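Local coordinates for Ras-associated and pleckstrin homology domains-containing protein 1 (Homo sapiens, PDB 4GN1), which mediates localised membrane signals, is implicated in regulating lamellipodial dynamics, targets EVL and VASP to the leading edge and restrains cell adhesion, at residues N193-P198 and I217-C222; V185-D190 and R226-W231; Q189-K194 and D200-L205; L140-D143 and W148-R151. All coordinates share one frame; numbering follows the deposited sequence.

Contact 1 of 4, residues N193-P198 and I217-C222; sequences NKYKAP and IKYLCC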
# COMPACT_ATOMS: atom_id res chain seq x y z
N ASN A 193 -5.49 1.23 -19.77
CA ASN A 193 -5.23 2.17 -20.84
C ASN A 193 -3.78 2.69 -20.92
O ASN A 193 -3.13 2.58 -21.97
CB ASN A 193 -6.20 3.34 -20.73
CG ASN A 193 -7.63 2.93 -20.98
OD1 ASN A 193 -7.94 2.22 -21.93
ND2 ASN A 193 -8.53 3.39 -20.12
N LYS A 194 -3.27 3.25 -19.82
CA LYS A 194 -1.95 3.89 -19.80
C LYS A 194 -0.77 2.95 -20.07
O LYS A 194 0.20 3.36 -20.71
CB LYS A 194 -1.75 4.71 -18.50
CG LYS A 194 -0.34 5.28 -18.32
CD LYS A 194 -0.28 6.46 -17.37
CE LYS A 194 0.94 7.34 -17.67
NZ LYS A 194 1.06 7.72 -19.11
N TYR A 195 -0.84 1.70 -19.61
CA TYR A 195 0.24 0.74 -19.83
C TYR A 195 -0.18 -0.53 -20.54
O TYR A 195 0.59 -1.50 -20.63
CB TYR A 195 0.96 0.42 -18.50
CG TYR A 195 1.78 1.57 -17.96
CD1 TYR A 195 2.91 2.03 -18.64
CD2 TYR A 195 1.41 2.22 -16.77
CE1 TYR A 195 3.66 3.10 -18.16
CE2 TYR A 195 2.16 3.29 -16.27
CZ TYR A 195 3.28 3.72 -16.97
OH TYR A 195 4.03 4.78 -16.50
N LYS A 196 -1.41 -0.54 -21.05
CA LYS A 196 -2.00 -1.70 -21.75
C LYS A 196 -1.97 -2.97 -20.88
O LYS A 196 -1.75 -4.07 -21.37
CB LYS A 196 -1.37 -1.90 -23.14
CG LYS A 196 -1.46 -0.68 -24.05
CD LYS A 196 -2.78 0.06 -23.86
CE LYS A 196 -3.10 1.05 -24.98
NZ LYS A 196 -4.16 2.01 -24.54
N ALA A 197 -2.19 -2.76 -19.59
CA ALA A 197 -2.32 -3.82 -18.59
C ALA A 197 -3.44 -4.79 -18.97
O ALA A 197 -4.48 -4.37 -19.50
CB ALA A 197 -2.60 -3.20 -17.23
N PRO A 198 -3.23 -6.08 -18.70
CA PRO A 198 -4.25 -7.11 -18.93
C PRO A 198 -5.50 -6.95 -18.07
O PRO A 198 -6.56 -7.42 -18.47
CB PRO A 198 -3.53 -8.43 -18.62
CG PRO A 198 -2.35 -8.03 -17.81
CD PRO A 198 -1.94 -6.68 -18.31
N ILE A 217 11.08 1.26 -11.41
CA ILE A 217 9.71 1.14 -10.98
C ILE A 217 9.25 -0.24 -11.45
O ILE A 217 9.46 -0.58 -12.61
CB ILE A 217 8.83 2.25 -11.60
CG1 ILE A 217 9.40 3.65 -11.25
CG2 ILE A 217 7.41 2.10 -11.14
CD1 ILE A 217 8.79 4.83 -12.00
N LYS A 218 8.65 -1.02 -10.56
CA LYS A 218 8.11 -2.34 -10.89
C LYS A 218 6.59 -2.29 -10.98
O LYS A 218 5.92 -1.78 -10.07
CB LYS A 218 8.52 -3.34 -9.82
CG LYS A 218 10.02 -3.51 -9.68
CD LYS A 218 10.59 -4.11 -10.95
CE LYS A 218 12.06 -4.45 -10.83
NZ LYS A 218 12.65 -4.57 -12.19
N TYR A 219 6.05 -2.83 -12.08
CA TYR A 219 4.61 -2.84 -12.31
C TYR A 219 4.03 -4.24 -12.32
O TYR A 219 4.49 -5.09 -13.08
CB TYR A 219 4.28 -2.18 -13.63
CG TYR A 219 4.73 -0.76 -13.74
CD1 TYR A 219 3.84 0.26 -13.57
CD2 TYR A 219 6.05 -0.43 -14.05
CE1 TYR A 219 4.22 1.58 -13.69
CE2 TYR A 219 6.46 0.88 -14.18
CZ TYR A 219 5.53 1.89 -13.99
OH TYR A 219 5.88 3.20 -14.10
N LEU A 220 3.03 -4.48 -11.49
CA LEU A 220 2.42 -5.80 -11.38
C LEU A 220 0.91 -5.73 -11.64
O LEU A 220 0.25 -4.77 -11.23
CB LEU A 220 2.69 -6.40 -10.01
CG LEU A 220 4.15 -6.67 -9.68
CD1 LEU A 220 4.36 -7.02 -8.21
CD2 LEU A 220 4.69 -7.76 -10.59
N CYS A 221 0.38 -6.74 -12.32
CA CYS A 221 -1.05 -6.81 -12.62
C CYS A 221 -1.64 -8.13 -12.12
O CYS A 221 -1.07 -9.20 -12.35
CB CYS A 221 -1.30 -6.67 -14.13
SG CYS A 221 -3.04 -6.67 -14.59
N CYS A 222 -2.78 -8.04 -11.45
CA CYS A 222 -3.37 -9.20 -10.84
C CYS A 222 -4.60 -9.63 -11.62
O CYS A 222 -5.19 -8.81 -12.34
CB CYS A 222 -3.75 -8.88 -9.40
SG CYS A 222 -2.35 -8.33 -8.41
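Tyr195 and Tyr219 lean their rings together in an edge-to-face pair, Tyr219 offering its edge to the face of Tyr195. The planes meet at 52°, well short of a perpendicular T, and the centroids are 4.9 Å apart. The carbon contact is between Tyr195 CE2 and Tyr219 CE1, 3.7 Å apart. Farther out the two phenol groups converge, Tyr195 OH lying 3.4 Å from Tyr219 OH. Both rings reach this meeting point by the same first torsion: CG stands beside the backbone N and opposite the carbonyl carbon, and each CB already faces the other segment. Lys194 CG lies against one face of the Tyr195 ring, near its rim, and Tyr191 adds a further edge-to-face partner.

A second patch forms where Pro198 rests on Cys221. With SG turned opposite its backbone N (chi1 -177°), the sulfur approaches the proline ring and comes 3.6 Å from Pro198 CG. Ala197 CB touches Cys221 SG more loosely, at 4.4 Å. Between Tyr195 and Ala197 the chain turns sharply: Tyr195 is the first residue past the helix, and Lys196 adopts left-handed backbone angles. Lys196 NZ folds back to donate to Asn193 O at 2.8 Å, in the carbonyl plane. Trp148 and Trp139 line the proline-cysteine patch, while Lys141 makes a cation-pi contact with the Tyr219 ring. The arrangement is that of a pleckstrin homology domain in which the connection between strands 184-188 and 202-206 folds back over the face of strand 218-221.

Contact 2 of 4, residues V185-D190 and R226-W231; sequences VYYGQD and RTLHQW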
# COMPACT_ATOMS: atom_id res chain seq x y z
N VAL A 185 4.47 0.80 -1.79
CA VAL A 185 3.61 0.08 -2.69
C VAL A 185 2.43 1.00 -2.98
O VAL A 185 1.97 1.72 -2.10
CB VAL A 185 3.21 -1.34 -2.16
CG1 VAL A 185 2.48 -1.30 -0.82
CG2 VAL A 185 2.34 -2.06 -3.17
N TYR A 186 1.98 1.01 -4.23
CA TYR A 186 0.95 1.94 -4.69
C TYR A 186 -0.08 1.14 -5.45
O TYR A 186 0.20 0.01 -5.86
CB TYR A 186 1.56 2.99 -5.63
CG TYR A 186 2.78 3.70 -5.06
CD1 TYR A 186 3.98 3.01 -4.89
CD2 TYR A 186 2.74 5.05 -4.69
CE1 TYR A 186 5.09 3.63 -4.37
CE2 TYR A 186 3.85 5.69 -4.15
CZ TYR A 186 5.02 4.97 -4.00
OH TYR A 186 6.17 5.56 -3.48
N TYR A 187 -1.26 1.73 -5.64
CA TYR A 187 -2.22 1.26 -6.65
C TYR A 187 -2.07 2.09 -7.90
O TYR A 187 -2.00 3.32 -7.83
CB TYR A 187 -3.65 1.42 -6.17
CG TYR A 187 -4.00 0.62 -4.94
CD1 TYR A 187 -4.21 -0.76 -5.01
CD2 TYR A 187 -4.15 1.25 -3.69
CE1 TYR A 187 -4.55 -1.49 -3.88
CE2 TYR A 187 -4.49 0.52 -2.56
CZ TYR A 187 -4.69 -0.84 -2.66
OH TYR A 187 -5.02 -1.57 -1.54
N GLY A 188 -2.04 1.43 -9.06
CA GLY A 188 -2.06 2.12 -10.34
C GLY A 188 -3.49 2.44 -10.73
O GLY A 188 -4.41 1.68 -10.40
N GLN A 189 -3.67 3.57 -11.41
CA GLN A 189 -5.00 4.04 -11.82
C GLN A 189 -5.16 3.94 -13.31
O GLN A 189 -4.46 4.65 -14.06
CB GLN A 189 -5.24 5.50 -11.38
CG GLN A 189 -5.29 5.69 -9.87
CD GLN A 189 -6.01 4.52 -9.20
OE1 GLN A 189 -7.17 4.19 -9.54
NE2 GLN A 189 -5.32 3.86 -8.27
N ASP A 190 -6.07 3.06 -13.74
CA ASP A 190 -6.42 2.95 -15.14
C ASP A 190 -5.22 2.50 -16.00
O ASP A 190 -4.95 3.02 -17.08
CB ASP A 190 -7.01 4.27 -15.66
CG ASP A 190 -7.59 4.15 -17.06
OD1 ASP A 190 -7.37 5.07 -17.87
OD2 ASP A 190 -8.23 3.11 -17.36
N ARG A 226 -9.33 -9.50 -5.52
CA ARG A 226 -8.92 -10.31 -4.39
C ARG A 226 -7.40 -10.49 -4.37
O ARG A 226 -6.74 -10.23 -3.36
CB ARG A 226 -9.63 -11.67 -4.47
CG ARG A 226 -9.64 -12.49 -3.19
CD ARG A 226 -10.49 -11.86 -2.09
NE ARG A 226 -10.42 -12.65 -0.86
CZ ARG A 226 -9.49 -12.51 0.08
NH1 ARG A 226 -8.54 -11.58 -0.03
NH2 ARG A 226 -9.51 -13.30 1.15
N THR A 227 -6.84 -10.96 -5.48
CA THR A 227 -5.38 -11.16 -5.60
C THR A 227 -4.66 -9.83 -5.35
O THR A 227 -3.67 -9.79 -4.63
CB THR A 227 -4.98 -11.70 -7.00
OG1 THR A 227 -5.86 -12.76 -7.38
CG2 THR A 227 -3.54 -12.23 -6.99
N LEU A 228 -5.18 -8.76 -5.93
CA LEU A 228 -4.67 -7.43 -5.66
C LEU A 228 -4.63 -7.12 -4.16
O LEU A 228 -3.60 -6.69 -3.65
CB LEU A 228 -5.45 -6.36 -6.44
CG LEU A 228 -5.08 -4.89 -6.23
CD1 LEU A 228 -3.63 -4.61 -6.63
CD2 LEU A 228 -6.05 -3.97 -6.97
N HIS A 229 -5.73 -7.41 -3.46
CA HIS A 229 -5.81 -7.11 -2.02
C HIS A 229 -4.89 -7.95 -1.19
O HIS A 229 -4.20 -7.43 -0.28
CB HIS A 229 -7.25 -7.17 -1.52
CG HIS A 229 -8.11 -6.01 -2.00
ND1 HIS A 229 -9.46 -6.06 -2.04
CD2 HIS A 229 -7.75 -4.76 -2.51
CE1 HIS A 229 -9.93 -4.90 -2.53
NE2 HIS A 229 -8.89 -4.11 -2.81
N GLN A 230 -4.82 -9.24 -1.48
CA GLN A 230 -3.92 -10.11 -0.75
C GLN A 230 -2.46 -9.66 -0.91
O GLN A 230 -1.73 -9.54 0.08
CB GLN A 230 -4.13 -11.56 -1.18
CG GLN A 230 -5.42 -12.17 -0.62
CD GLN A 230 -5.73 -13.58 -1.12
OE1 GLN A 230 -6.90 -13.96 -1.21
NE2 GLN A 230 -4.71 -14.37 -1.43
N TRP A 231 -2.06 -9.38 -2.14
CA TRP A 231 -0.67 -8.98 -2.42
C TRP A 231 -0.24 -7.69 -1.78
O TRP A 231 0.84 -7.62 -1.15
CB TRP A 231 -0.38 -8.98 -3.91
CG TRP A 231 0.03 -10.34 -4.42
CD1 TRP A 231 -0.74 -11.25 -5.12
CD2 TRP A 231 1.33 -10.98 -4.27
NE1 TRP A 231 -0.03 -12.37 -5.41
CE2 TRP A 231 1.22 -12.28 -4.92
CE3 TRP A 231 2.53 -10.62 -3.68
CZ2 TRP A 231 2.27 -13.18 -4.97
CZ3 TRP A 231 3.60 -11.54 -3.74
CH2 TRP A 231 3.47 -12.78 -4.37
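Tyr187 reaches from its strand to Leu228 and His229 on the helix, and its ring makes the contact atom by atom. CB leaves the backbone neither toward nor away from the helix; with CG beside the backbone N (chi1 -62°), the ring is swung across the intervening distance. CB and CG are still too far to touch Leu228, Tyr187 CG being 5.4 Å from Leu228 CD2. The first ring atom to arrive is CD1, 4.2 Å from Leu228 CD2. Next comes CE1, 4.2 Å from Leu228 CG, so the leucine branch point sits at the edge of the ring, near its plane, and packs against a rim of C-H groups. In a pleckstrin homology domain the C-terminal helix covers one end of the beta barrel. Helix 225-240 has that role here, and Leu228 points from it toward strand 184-188, close also to Leu203 of the neighbouring strand. Its CG lies opposite its own backbone N (chi1 178°), which carries the two methyl groups out from the helix surface.

At the tip, Tyr187 OH stands 4.3 Å from His229 CD2, a loose approach to an imidazole carbon. His229 sets off away from the strand, and its ring turns back to meet the phenol. Val232, one turn farther along the helix, also touches Tyr187. Gln189 NE2 gives a weak bond to Tyr187 O at 3.4 Å, and the Tyr187 backbone is hydrogen-bonded to Glu59.

Contact 3 of 4, residues Q189-K194 and D200-L205; sequences QDYRNK and DYCLVL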
# COMPACT_ATOMS: atom_id res chain seq x y z
N GLN A 189 -3.67 3.57 -11.41
CA GLN A 189 -5.00 4.04 -11.82
C GLN A 189 -5.16 3.94 -13.31
O GLN A 189 -4.46 4.65 -14.06
CB GLN A 189 -5.24 5.50 -11.38
CG GLN A 189 -5.29 5.69 -9.87
CD GLN A 189 -6.01 4.52 -9.20
OE1 GLN A 189 -7.17 4.19 -9.54
NE2 GLN A 189 -5.32 3.86 -8.27
N ASP A 190 -6.07 3.06 -13.74
CA ASP A 190 -6.42 2.95 -15.14
C ASP A 190 -5.22 2.50 -16.00
O ASP A 190 -4.95 3.02 -17.08
CB ASP A 190 -7.01 4.27 -15.66
CG ASP A 190 -7.59 4.15 -17.06
OD1 ASP A 190 -7.37 5.07 -17.87
OD2 ASP A 190 -8.23 3.11 -17.36
N TYR A 191 -4.50 1.51 -15.49
CA TYR A 191 -3.32 0.99 -16.17
C TYR A 191 -3.69 0.19 -17.42
O TYR A 191 -2.87 0.02 -18.34
CB TYR A 191 -2.44 0.21 -15.17
CG TYR A 191 -1.49 1.09 -14.38
CD1 TYR A 191 -1.66 2.48 -14.37
CD2 TYR A 191 -0.44 0.55 -13.64
CE1 TYR A 191 -0.78 3.29 -13.67
CE2 TYR A 191 0.43 1.34 -12.91
CZ TYR A 191 0.26 2.72 -12.93
OH TYR A 191 1.11 3.54 -12.23
N ARG A 192 -4.93 -0.31 -17.42
CA ARG A 192 -5.57 -0.87 -18.61
C ARG A 192 -5.22 -0.07 -19.85
O ARG A 192 -4.72 -0.60 -20.83
CB ARG A 192 -7.08 -0.83 -18.42
CG ARG A 192 -7.71 -2.18 -18.12
CD ARG A 192 -7.53 -3.10 -19.31
NE ARG A 192 -8.76 -3.82 -19.58
CZ ARG A 192 -8.91 -4.74 -20.53
NH1 ARG A 192 -7.90 -5.09 -21.32
NH2 ARG A 192 -10.09 -5.32 -20.67
N ASN A 193 -5.49 1.23 -19.77
CA ASN A 193 -5.23 2.17 -20.84
C ASN A 193 -3.78 2.69 -20.92
O ASN A 193 -3.13 2.58 -21.97
CB ASN A 193 -6.20 3.34 -20.73
CG ASN A 193 -7.63 2.93 -20.98
OD1 ASN A 193 -7.94 2.22 -21.93
ND2 ASN A 193 -8.53 3.39 -20.12
N LYS A 194 -3.27 3.25 -19.82
CA LYS A 194 -1.95 3.89 -19.80
C LYS A 194 -0.77 2.95 -20.07
O LYS A 194 0.20 3.36 -20.71
CB LYS A 194 -1.75 4.71 -18.50
CG LYS A 194 -0.34 5.28 -18.32
CD LYS A 194 -0.28 6.46 -17.37
CE LYS A 194 0.94 7.34 -17.67
NZ LYS A 194 1.06 7.72 -19.11
N ASP A 200 -7.28 -4.05 -14.72
CA ASP A 200 -7.10 -2.87 -13.89
C ASP A 200 -6.56 -3.11 -12.46
O ASP A 200 -6.28 -2.15 -11.72
CB ASP A 200 -8.38 -2.06 -13.84
CG ASP A 200 -8.33 -0.85 -14.77
OD1 ASP A 200 -7.20 -0.35 -15.05
OD2 ASP A 200 -9.43 -0.42 -15.21
N TYR A 201 -6.42 -4.37 -12.07
CA TYR A 201 -5.95 -4.67 -10.72
C TYR A 201 -4.41 -4.65 -10.63
O TYR A 201 -3.75 -5.69 -10.68
CB TYR A 201 -6.59 -5.95 -10.21
CG TYR A 201 -8.06 -5.99 -10.50
CD1 TYR A 201 -8.93 -5.10 -9.87
CD2 TYR A 201 -8.59 -6.89 -11.44
CE1 TYR A 201 -10.29 -5.12 -10.13
CE2 TYR A 201 -9.96 -6.91 -11.71
CZ TYR A 201 -10.80 -6.02 -11.05
OH TYR A 201 -12.17 -6.00 -11.29
N CYS A 202 -3.86 -3.44 -10.52
CA CYS A 202 -2.43 -3.19 -10.61
C CYS A 202 -1.81 -2.59 -9.35
O CYS A 202 -2.32 -1.62 -8.79
CB CYS A 202 -2.13 -2.25 -11.77
SG CYS A 202 -2.34 -2.95 -13.42
N LEU A 203 -0.67 -3.15 -8.95
CA LEU A 203 0.17 -2.56 -7.89
C LEU A 203 1.56 -2.15 -8.42
O LEU A 203 2.07 -2.72 -9.38
CB LEU A 203 0.29 -3.52 -6.71
CG LEU A 203 1.02 -4.85 -6.94
CD1 LEU A 203 1.59 -5.32 -5.61
CD2 LEU A 203 0.10 -5.91 -7.52
N VAL A 204 2.16 -1.14 -7.78
CA VAL A 204 3.41 -0.56 -8.24
C VAL A 204 4.31 -0.46 -7.03
O VAL A 204 3.87 -0.04 -5.95
CB VAL A 204 3.23 0.86 -8.85
CG1 VAL A 204 4.56 1.44 -9.35
CG2 VAL A 204 2.24 0.87 -10.00
N LEU A 205 5.56 -0.87 -7.21
CA LEU A 205 6.60 -0.76 -6.18
C LEU A 205 7.71 0.17 -6.69
O LEU A 205 8.22 -0.01 -7.80
CB LEU A 205 7.15 -2.13 -5.83
CG LEU A 205 6.12 -3.19 -5.48
CD1 LEU A 205 6.61 -4.52 -5.98
CD2 LEU A 205 5.91 -3.27 -3.99
O HOH W 1 -5.21 0.27 -13.15
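In the connection between two strands of the pleckstrin homology barrel, the short helix 191-194 is held by Asp200, while Tyr191 packs on Cys202 and Val204 at the start of the returning strand. Arg192 N donates to Asp200 OD1 at 3.3 Å, 162° at the hydrogen, from above the carboxylate plane. Beside this bond, Tyr191 N donates to water 1 at 2.7 Å, and the water lies within bonding reach of Asp200 OD1 and Asp200 O. CB and CG of Arg192 pass across the carboxylate at about a right angle, whereas its guanidinium turns elsewhere.

The Tyr191 ring runs along the strand. Tyr191 CB is 3.6 Å from Cys202 SG; the sulfur lies 5.2 Å from the ring centroid, an oblique sulfur-aromatic contact. Farther out, Val204 CG2 meets the ring edge at Tyr191 CE2, 3.5 Å away.

Asp190, just before the helix, is engaged by Asn193: Asn193 ND2 reaches Asp190 OD1 at 3.0 Å, almost straight at 172° and on its syn lone pair. Two carboxylates thus lie near the first turn, Asp190 OD2 being 4.3 Å from Asp200 OD1. The helix amides and the Asn193 amide would offset that crowding of charge and probably favour the ionised acids. Tyr191, a known ABL1 phosphorylation site, is unmodified here; its OH donates to Leu56 O in the Ras-associating domain, a bond that needs the free phenol.

Contact 4 of 4, residues L140-D143 and W148-R151; sequences LKDD and WKKR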
# COMPACT_ATOMS: atom_id res chain seq x y z
N LEU A 140 3.90 -9.13 -15.12
CA LEU A 140 4.97 -8.16 -14.93
C LEU A 140 5.20 -7.38 -16.21
O LEU A 140 5.64 -7.94 -17.20
CB LEU A 140 6.28 -8.87 -14.56
CG LEU A 140 7.56 -8.02 -14.46
CD1 LEU A 140 7.45 -7.03 -13.31
CD2 LEU A 140 8.80 -8.88 -14.29
N LYS A 141 4.93 -6.08 -16.18
CA LYS A 141 5.30 -5.20 -17.29
C LYS A 141 6.81 -5.27 -17.66
O LYS A 141 7.69 -5.29 -16.80
CB LYS A 141 4.86 -3.76 -17.00
CG LYS A 141 4.89 -2.85 -18.22
CD LYS A 141 4.42 -1.42 -17.97
CE LYS A 141 5.57 -0.45 -17.71
NZ LYS A 141 6.52 -0.34 -18.87
N ASP A 142 7.09 -5.32 -18.97
CA ASP A 142 8.45 -5.24 -19.48
C ASP A 142 9.06 -3.88 -19.18
O ASP A 142 8.33 -2.88 -19.16
CB ASP A 142 8.44 -5.46 -21.00
CG ASP A 142 8.14 -6.89 -21.36
OD1 ASP A 142 8.81 -7.79 -20.79
OD2 ASP A 142 7.24 -7.13 -22.20
N ASP A 143 10.37 -3.83 -18.93
CA ASP A 143 11.03 -2.53 -18.70
C ASP A 143 10.81 -1.56 -19.89
O ASP A 143 11.06 -1.90 -21.05
CB ASP A 143 12.53 -2.69 -18.41
CG ASP A 143 12.80 -3.29 -17.03
OD1 ASP A 143 11.87 -3.36 -16.20
OD2 ASP A 143 13.97 -3.67 -16.78
N TRP A 148 3.20 -7.13 -21.27
CA TRP A 148 3.25 -7.85 -19.98
C TRP A 148 3.49 -9.32 -20.15
O TRP A 148 3.28 -9.86 -21.22
CB TRP A 148 1.95 -7.68 -19.24
CG TRP A 148 1.57 -6.23 -19.03
CD1 TRP A 148 1.17 -5.31 -19.99
CD2 TRP A 148 1.53 -5.50 -17.75
NE1 TRP A 148 0.89 -4.09 -19.42
CE2 TRP A 148 1.10 -4.14 -18.07
CE3 TRP A 148 1.80 -5.83 -16.41
CZ2 TRP A 148 0.96 -3.16 -17.08
CZ3 TRP A 148 1.66 -4.84 -15.43
CH2 TRP A 148 1.24 -3.54 -15.76
N LYS A 149 3.93 -9.97 -19.08
CA LYS A 149 4.24 -11.40 -19.08
C LYS A 149 3.91 -12.04 -17.74
O LYS A 149 4.35 -11.56 -16.68
CB LYS A 149 5.73 -11.62 -19.37
CG LYS A 149 6.20 -11.18 -20.75
CD LYS A 149 7.54 -11.81 -21.09
CE LYS A 149 8.10 -11.23 -22.36
NZ LYS A 149 9.31 -12.01 -22.75
N LYS A 150 3.17 -13.13 -17.77
CA LYS A 150 2.92 -13.93 -16.58
C LYS A 150 4.23 -14.49 -16.02
O LYS A 150 5.02 -15.07 -16.76
CB LYS A 150 1.93 -15.06 -16.88
CG LYS A 150 0.47 -14.61 -16.78
CD LYS A 150 -0.51 -15.73 -17.13
CE LYS A 150 -1.55 -15.95 -16.02
NZ LYS A 150 -1.95 -14.72 -15.27
N ARG A 151 4.47 -14.26 -14.73
CA ARG A 151 5.55 -14.90 -13.98
C ARG A 151 4.97 -15.33 -12.63
O ARG A 151 4.04 -14.70 -12.13
CB ARG A 151 6.74 -13.96 -13.71
CG ARG A 151 7.35 -13.19 -14.89
CD ARG A 151 8.27 -14.05 -15.75
NE ARG A 151 8.96 -13.28 -16.79
CZ ARG A 151 9.42 -13.78 -17.94
NH1 ARG A 151 9.25 -15.06 -18.24
NH2 ARG A 151 10.04 -12.99 -18.81
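Leu140 and Lys149 exchange two backbone bonds. Leu140 N donates to Lys149 O at 2.9 Å, bent only to 163°. The return bond, from Lys149 N to Leu140 O, is longer at 3.3 Å and more bent at 139°.

Apolar and CH-pi contact is concentrated on Lys141 and Trp148. Lys141 CB is 3.6 Å from the centroid of the indole six-membered ring and almost exactly over its face, only 5° off the normal. CG and CD continue across the same face, each near Trp148 CZ2, because the lysine starts out with CG opposite its backbone N and stays extended through CD. Leu140 CB touches Arg151 CG more distantly.

Side-chain hydrogen bonds hold both groups. The lysine bends at its last two torsions, and Lys141 NZ gives a bond to Asp142 O at 3.1 Å; Lys145 O takes a second. The indole NE1 is hydrogen-bonded to Tyr195 O, which anchors the pyrrole side of the indole and fixes its rotation.

Electrostatic contact is looser. Asp142 OD1 lies 3.8 Å from Lys149 CE, but 4.7 Å from Lys149 NZ, the charged atom, and Asp142 OD2 is hydrogen-bonded to Ser147. The whole is the hairpin of strands 135-141 and 148-156, the first two of the pleckstrin homology fold. Lys141, Lys149 and Arg151 fall at the places of the basic residues that bind phosphoinositide headgroups in many relatives, although here Lys141 NZ and Arg151 NH1, the latter bonded to Gly166 O, are engaged within the chain.

Overall arrangement
From the N terminus, contact 4 closes first, a short hairpin loop finished before the others open. Contact 2 then spans the longest loop, from strand 184-188 to helix 225-240, and contacts 1 and 3 lie inside it. Contact 3 begins at the residues Gln189 and Asp190 that end the first segment of contact 2, and closes at strand 202-206. Contact 1 starts from the end of helix 191-194, sharing Asn193 and Lys194 with contact 3, and closes later, on strand 218-221, so these two loops overlap. Strand 218-221 lies between strands 202-206 and 135-141, linking contacts 3 and 4, whose nearest atoms are about 4 Å apart.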